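Local coordinates for uncharacterized protein (Pyrococcus abyssi, PDB 5IFF) that acts as a restriction DNA glycosylase (R.PabI), probably excising adenine from its recognition sequence, and is captured here as a tetramer bound to nonspecific double-stranded DNA, at residues G10-R15 / Y184-D189; Y128-K133 / G142-H147. The protein carries 2 engineered substitutions. All coordinates share one frame; numbering follows the deposited sequence.

Interaction 1: G10-R15 / Y184-D189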
# COMPACT_ATOMS: atom_id res chain seq x y z
N GLY A 10 -5.36 -40.22 -4.84
CA GLY A 10 -5.54 -40.66 -3.47
C GLY A 10 -4.94 -39.78 -2.39
O GLY A 10 -4.93 -40.16 -1.22
N LYS A 11 -4.45 -38.59 -2.74
CA LYS A 11 -3.77 -37.71 -1.76
C LYS A 11 -4.24 -36.27 -1.90
O LYS A 11 -4.61 -35.84 -2.99
CB LYS A 11 -2.23 -37.71 -1.95
CG LYS A 11 -1.64 -39.10 -2.04
CD LYS A 11 -0.12 -39.03 -2.19
CE LYS A 11 0.41 -40.50 -2.42
NZ LYS A 11 1.74 -40.46 -3.12
N ILE A 12 -4.18 -35.54 -0.80
CA ILE A 12 -4.40 -34.09 -0.90
C ILE A 12 -3.04 -33.49 -1.31
O ILE A 12 -2.02 -33.81 -0.69
CB ILE A 12 -4.87 -33.49 0.42
CG1 ILE A 12 -6.23 -34.10 0.84
CG2 ILE A 12 -4.92 -31.94 0.35
CD1 ILE A 12 -7.22 -34.20 -0.31
N VAL A 13 -3.03 -32.67 -2.35
CA VAL A 13 -1.77 -32.10 -2.85
C VAL A 13 -1.87 -30.57 -2.82
O VAL A 13 -2.96 -30.00 -3.04
CB VAL A 13 -1.50 -32.61 -4.27
CG1 VAL A 13 -0.28 -31.88 -4.86
CG2 VAL A 13 -1.28 -34.14 -4.28
N VAL A 14 -0.79 -29.90 -2.44
CA VAL A 14 -0.77 -28.42 -2.49
C VAL A 14 0.36 -27.95 -3.37
O VAL A 14 1.50 -28.45 -3.26
CB VAL A 14 -0.64 -27.81 -1.11
CG1 VAL A 14 -0.76 -26.27 -1.19
CG2 VAL A 14 -1.78 -28.31 -0.24
N ARG A 15 0.06 -27.02 -4.27
CA ARG A 15 1.16 -26.46 -5.07
C ARG A 15 1.49 -25.06 -4.51
O ARG A 15 0.59 -24.23 -4.26
CB ARG A 15 0.78 -26.44 -6.54
CG ARG A 15 0.68 -27.84 -7.13
CD ARG A 15 0.37 -27.84 -8.59
NE ARG A 15 0.65 -29.14 -9.24
CZ ARG A 15 -0.08 -30.23 -9.09
NH1 ARG A 15 -1.17 -30.21 -8.33
NH2 ARG A 15 0.25 -31.35 -9.73
N TYR A 184 3.52 -30.62 -3.05
CA TYR A 184 3.67 -31.19 -1.73
C TYR A 184 2.47 -32.07 -1.37
O TYR A 184 1.32 -31.59 -1.34
CB TYR A 184 3.80 -30.05 -0.69
CG TYR A 184 3.82 -30.54 0.73
CD1 TYR A 184 4.85 -31.35 1.19
CD2 TYR A 184 2.81 -30.18 1.62
CE1 TYR A 184 4.86 -31.83 2.50
CE2 TYR A 184 2.83 -30.64 2.94
CZ TYR A 184 3.86 -31.44 3.38
OH TYR A 184 3.85 -31.90 4.69
N GLU A 185 2.72 -33.33 -1.01
CA GLU A 185 1.62 -34.21 -0.64
C GLU A 185 1.37 -33.97 0.84
O GLU A 185 2.30 -34.03 1.65
CB GLU A 185 1.95 -35.69 -0.94
CG GLU A 185 2.35 -35.90 -2.42
CD GLU A 185 2.77 -37.35 -2.78
OE1 GLU A 185 3.17 -38.11 -1.88
OE2 GLU A 185 2.66 -37.73 -3.98
N VAL A 186 0.13 -33.66 1.19
CA VAL A 186 -0.17 -33.27 2.56
C VAL A 186 -0.44 -34.54 3.34
O VAL A 186 -1.38 -35.25 3.03
CB VAL A 186 -1.43 -32.34 2.64
CG1 VAL A 186 -1.74 -31.95 4.14
CG2 VAL A 186 -1.21 -31.08 1.78
N PRO A 187 0.37 -34.82 4.37
CA PRO A 187 0.15 -35.96 5.24
C PRO A 187 -1.13 -35.77 6.08
O PRO A 187 -1.35 -34.65 6.55
CB PRO A 187 1.39 -35.97 6.13
CG PRO A 187 2.37 -35.01 5.49
CD PRO A 187 1.47 -33.99 4.88
N VAL A 188 -1.94 -36.82 6.29
CA VAL A 188 -3.07 -36.64 7.23
C VAL A 188 -2.69 -36.10 8.60
O VAL A 188 -3.43 -35.31 9.14
CB VAL A 188 -3.85 -37.94 7.53
CG1 VAL A 188 -5.17 -37.58 8.10
CG2 VAL A 188 -4.10 -38.70 6.31
N ASP A 189 -1.55 -36.52 9.17
CA ASP A 189 -1.23 -36.04 10.51
C ASP A 189 -0.95 -34.52 10.53
O ASP A 189 -1.12 -33.87 11.55
CB ASP A 189 -0.05 -36.81 11.12
CG ASP A 189 1.21 -36.73 10.28
OD1 ASP A 189 1.14 -36.20 9.16
OD2 ASP A 189 2.26 -37.21 10.73
O HOH W 1 -3.36 -36.50 1.87

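Interaction 2: Y128-K133 / G142-H147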
# COMPACT_ATOMS: atom_id res chain seq x y z
N TYR A 128 7.85 -13.26 24.11
CA TYR A 128 6.71 -13.73 23.33
C TYR A 128 6.61 -15.26 23.36
O TYR A 128 7.59 -15.95 23.06
CB TYR A 128 6.83 -13.31 21.87
CG TYR A 128 6.70 -11.84 21.60
CD1 TYR A 128 7.71 -10.94 21.98
CD2 TYR A 128 5.59 -11.34 20.95
CE1 TYR A 128 7.59 -9.59 21.72
CE2 TYR A 128 5.46 -9.98 20.68
CZ TYR A 128 6.47 -9.12 21.07
OH TYR A 128 6.34 -7.78 20.80
N PRO A 129 5.43 -15.80 23.69
CA PRO A 129 5.30 -17.26 23.75
C PRO A 129 5.15 -17.84 22.34
O PRO A 129 4.45 -17.26 21.49
CB PRO A 129 4.02 -17.47 24.58
CG PRO A 129 3.15 -16.33 24.10
CD PRO A 129 4.12 -15.14 23.86
N VAL A 130 5.81 -18.97 22.08
CA VAL A 130 5.70 -19.69 20.83
C VAL A 130 5.33 -21.15 21.09
O VAL A 130 5.95 -21.80 21.93
CB VAL A 130 7.02 -19.60 20.06
CG1 VAL A 130 7.00 -20.43 18.80
CG2 VAL A 130 7.34 -18.12 19.73
N ALA A 131 4.30 -21.66 20.41
CA ALA A 131 3.99 -23.09 20.52
C ALA A 131 4.52 -23.77 19.28
O ALA A 131 4.33 -23.27 18.17
CB ALA A 131 2.46 -23.33 20.66
N LYS A 132 5.16 -24.92 19.42
CA LYS A 132 5.74 -25.53 18.23
C LYS A 132 5.70 -27.08 18.32
O LYS A 132 5.92 -27.64 19.38
CB LYS A 132 7.18 -25.01 18.04
CG LYS A 132 7.92 -25.52 16.83
CD LYS A 132 9.41 -25.02 16.82
CE LYS A 132 10.31 -26.02 16.11
NZ LYS A 132 11.69 -25.54 15.74
N LYS A 133 5.41 -27.75 17.21
CA LYS A 133 5.42 -29.23 17.20
C LYS A 133 6.13 -29.69 15.95
O LYS A 133 5.96 -29.07 14.88
CB LYS A 133 3.97 -29.78 17.23
CG LYS A 133 3.88 -31.31 17.40
CD LYS A 133 2.41 -31.76 17.42
CE LYS A 133 1.70 -31.38 18.71
NZ LYS A 133 0.51 -32.28 18.99
N GLY A 142 3.90 -24.23 13.92
CA GLY A 142 4.19 -23.23 14.93
C GLY A 142 3.00 -22.27 15.18
O GLY A 142 2.24 -21.98 14.27
N ILE A 143 2.90 -21.73 16.40
CA ILE A 143 1.90 -20.70 16.69
C ILE A 143 2.59 -19.54 17.37
O ILE A 143 3.33 -19.71 18.33
CB ILE A 143 0.75 -21.22 17.57
CG1 ILE A 143 0.36 -22.65 17.12
CG2 ILE A 143 -0.48 -20.24 17.54
CD1 ILE A 143 -0.30 -23.47 18.20
N VAL A 144 2.41 -18.35 16.84
CA VAL A 144 3.12 -17.20 17.42
C VAL A 144 2.09 -16.10 17.66
O VAL A 144 0.94 -16.20 17.18
CB VAL A 144 4.21 -16.69 16.50
CG1 VAL A 144 5.30 -17.76 16.33
CG2 VAL A 144 3.60 -16.36 15.15
N LEU A 145 2.49 -15.08 18.40
CA LEU A 145 1.61 -13.96 18.70
C LEU A 145 2.13 -12.70 18.03
O LEU A 145 3.35 -12.53 17.84
CB LEU A 145 1.51 -13.72 20.20
CG LEU A 145 0.90 -14.87 21.01
CD1 LEU A 145 0.73 -14.37 22.45
CD2 LEU A 145 -0.41 -15.42 20.42
N LYS A 146 1.19 -11.82 17.67
CA LYS A 146 1.47 -10.47 17.19
C LYS A 146 0.54 -9.48 17.90
O LYS A 146 -0.59 -9.82 18.23
CB LYS A 146 1.31 -10.38 15.66
CG LYS A 146 1.85 -9.10 15.04
CD LYS A 146 2.66 -9.40 13.76
CE LYS A 146 3.55 -8.23 13.35
NZ LYS A 146 4.42 -8.63 12.21
N HIS A 147 1.03 -8.27 18.18
CA HIS A 147 0.13 -7.27 18.75
C HIS A 147 -0.94 -6.97 17.72
O HIS A 147 -0.66 -7.00 16.52
CB HIS A 147 0.88 -6.01 19.16
CG HIS A 147 1.45 -6.09 20.53
ND1 HIS A 147 2.81 -6.07 20.78
CD2 HIS A 147 0.85 -6.21 21.74
CE1 HIS A 147 3.02 -6.17 22.08
NE2 HIS A 147 1.85 -6.25 22.68
O HOH W 2 4.84 -15.07 19.79

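Interaction 1: G10-R15 / Y184-D189
Glu185 presents one face of its carboxylate to Lys11: CD of the lysine stands almost directly over CD of Glu185, 3.4 Å away. From there the chain carries NZ out past the oxygen end on that same side, so that NZ is 3.0 Å from both OE1 and OE2 of Glu185. This is a forked salt bridge whose two hydrogen bonds are both weak, with the ammonium lying out of the carboxylate plane. CG of Lys11 is anti to its carbonyl carbon (chi1 -50°) and the chain runs extended beyond it, which gives it the length to span the strands diagonally, since the residue opposite Glu185 is Val13. The second flat group, the Tyr184 ring, turns away from strand 11-15, and its OH bonds to Glu139.

Behind these side chains is the antiparallel pairing of strand 11-17 with strand 181-186 in a three-stranded sheet; 11-17 is the middle strand, with 4-8 along its other edge. Val14 and Tyr184 exchange both backbone bonds, Val14 N to Tyr184 O being 2.9 Å. Past Glu185 the strands splay. Val186 N still reaches Ile12 O in a nearly straight bond (176°), but Ile12 N and Val186 O are joined through a water instead, 2.6 Å from Val186 O. Pro187, the N-cap of helix 188-201, follows at once. On the sheet face away from the salt bridge, Val14 CG2 presses on Val186 CG2 at 3.5 Å, tighter than usual, and helix 72-81 covers Ile12 and Val186 with Met75.

Interaction 2: Y128-K133 / G142-H147
Ala131 and Ile143 hold the tight part of this beta hairpin, formed by strands 121-134 and 140-147 of the strongly curved antiparallel sheet, consistent with the half-pipe fold of R.PabI. They bond backbone to backbone both ways, Ile143 N to Ala131 O at 2.7 Å and Ala131 N to Ile143 O at 3.0 Å, each donor in the plane of the carbonyl it meets. Ala131 CB touches Ile143 CD1 at 3.7 Å, on the side where helix 188-201 packs against Ile143. Val144 CG1 is anti to its own carbonyl carbon (chi1 -65°), which sets it against both methyls of Val130. Further along, Leu145 crosses the Pro129 ring at about a right angle, its CD1 3.5 Å from Pro129 CG, with Leu104 of helix 104-107 packed on both residues.

The pairing is looser toward Tyr128. Pro129 has no N-H to offer, and its carbonyl reaches Leu145 through a water, 2.8 Å from Pro129 O. Beyond lies the solvent side, where exposed, poorly ordered His147 swings its ring across the end of Tyr128 without a hydrogen bond. The outer edge of strand 121-134 pairs with a strand of the second subunit, continuing the sheet, and the Tyr128 ring meets Tyr128 of that subunit. Back at the water, the other leg of the bridge is Leu145 N, which donates to it at 2.7 Å.

Interactions 1 and 2 belong to separate sheets on opposite sides of the chain's centre, with their own centres 25 Å apart and their nearest atoms about 7 Å apart, not touching. Helix 188-201 connects them: its first residues, Val188 and Asp189, close the 184-189 segment of interaction 1, and further along Ala197, Ile200 and Ala201 pack on Ile143 of interaction 2. Interaction 2 lies beside residues of the adenine site, which is empty in this chain, and interaction 1 comes near it through Val14. Side chain to side chain, Ile143 is about 4 Å from Val158, Val144 about 7 Å from Gln59, and Val14 about 7 Å from Ile60. Interaction 2 is nearer the DNA, at about 5 Å between nearest atoms against about 13 Å.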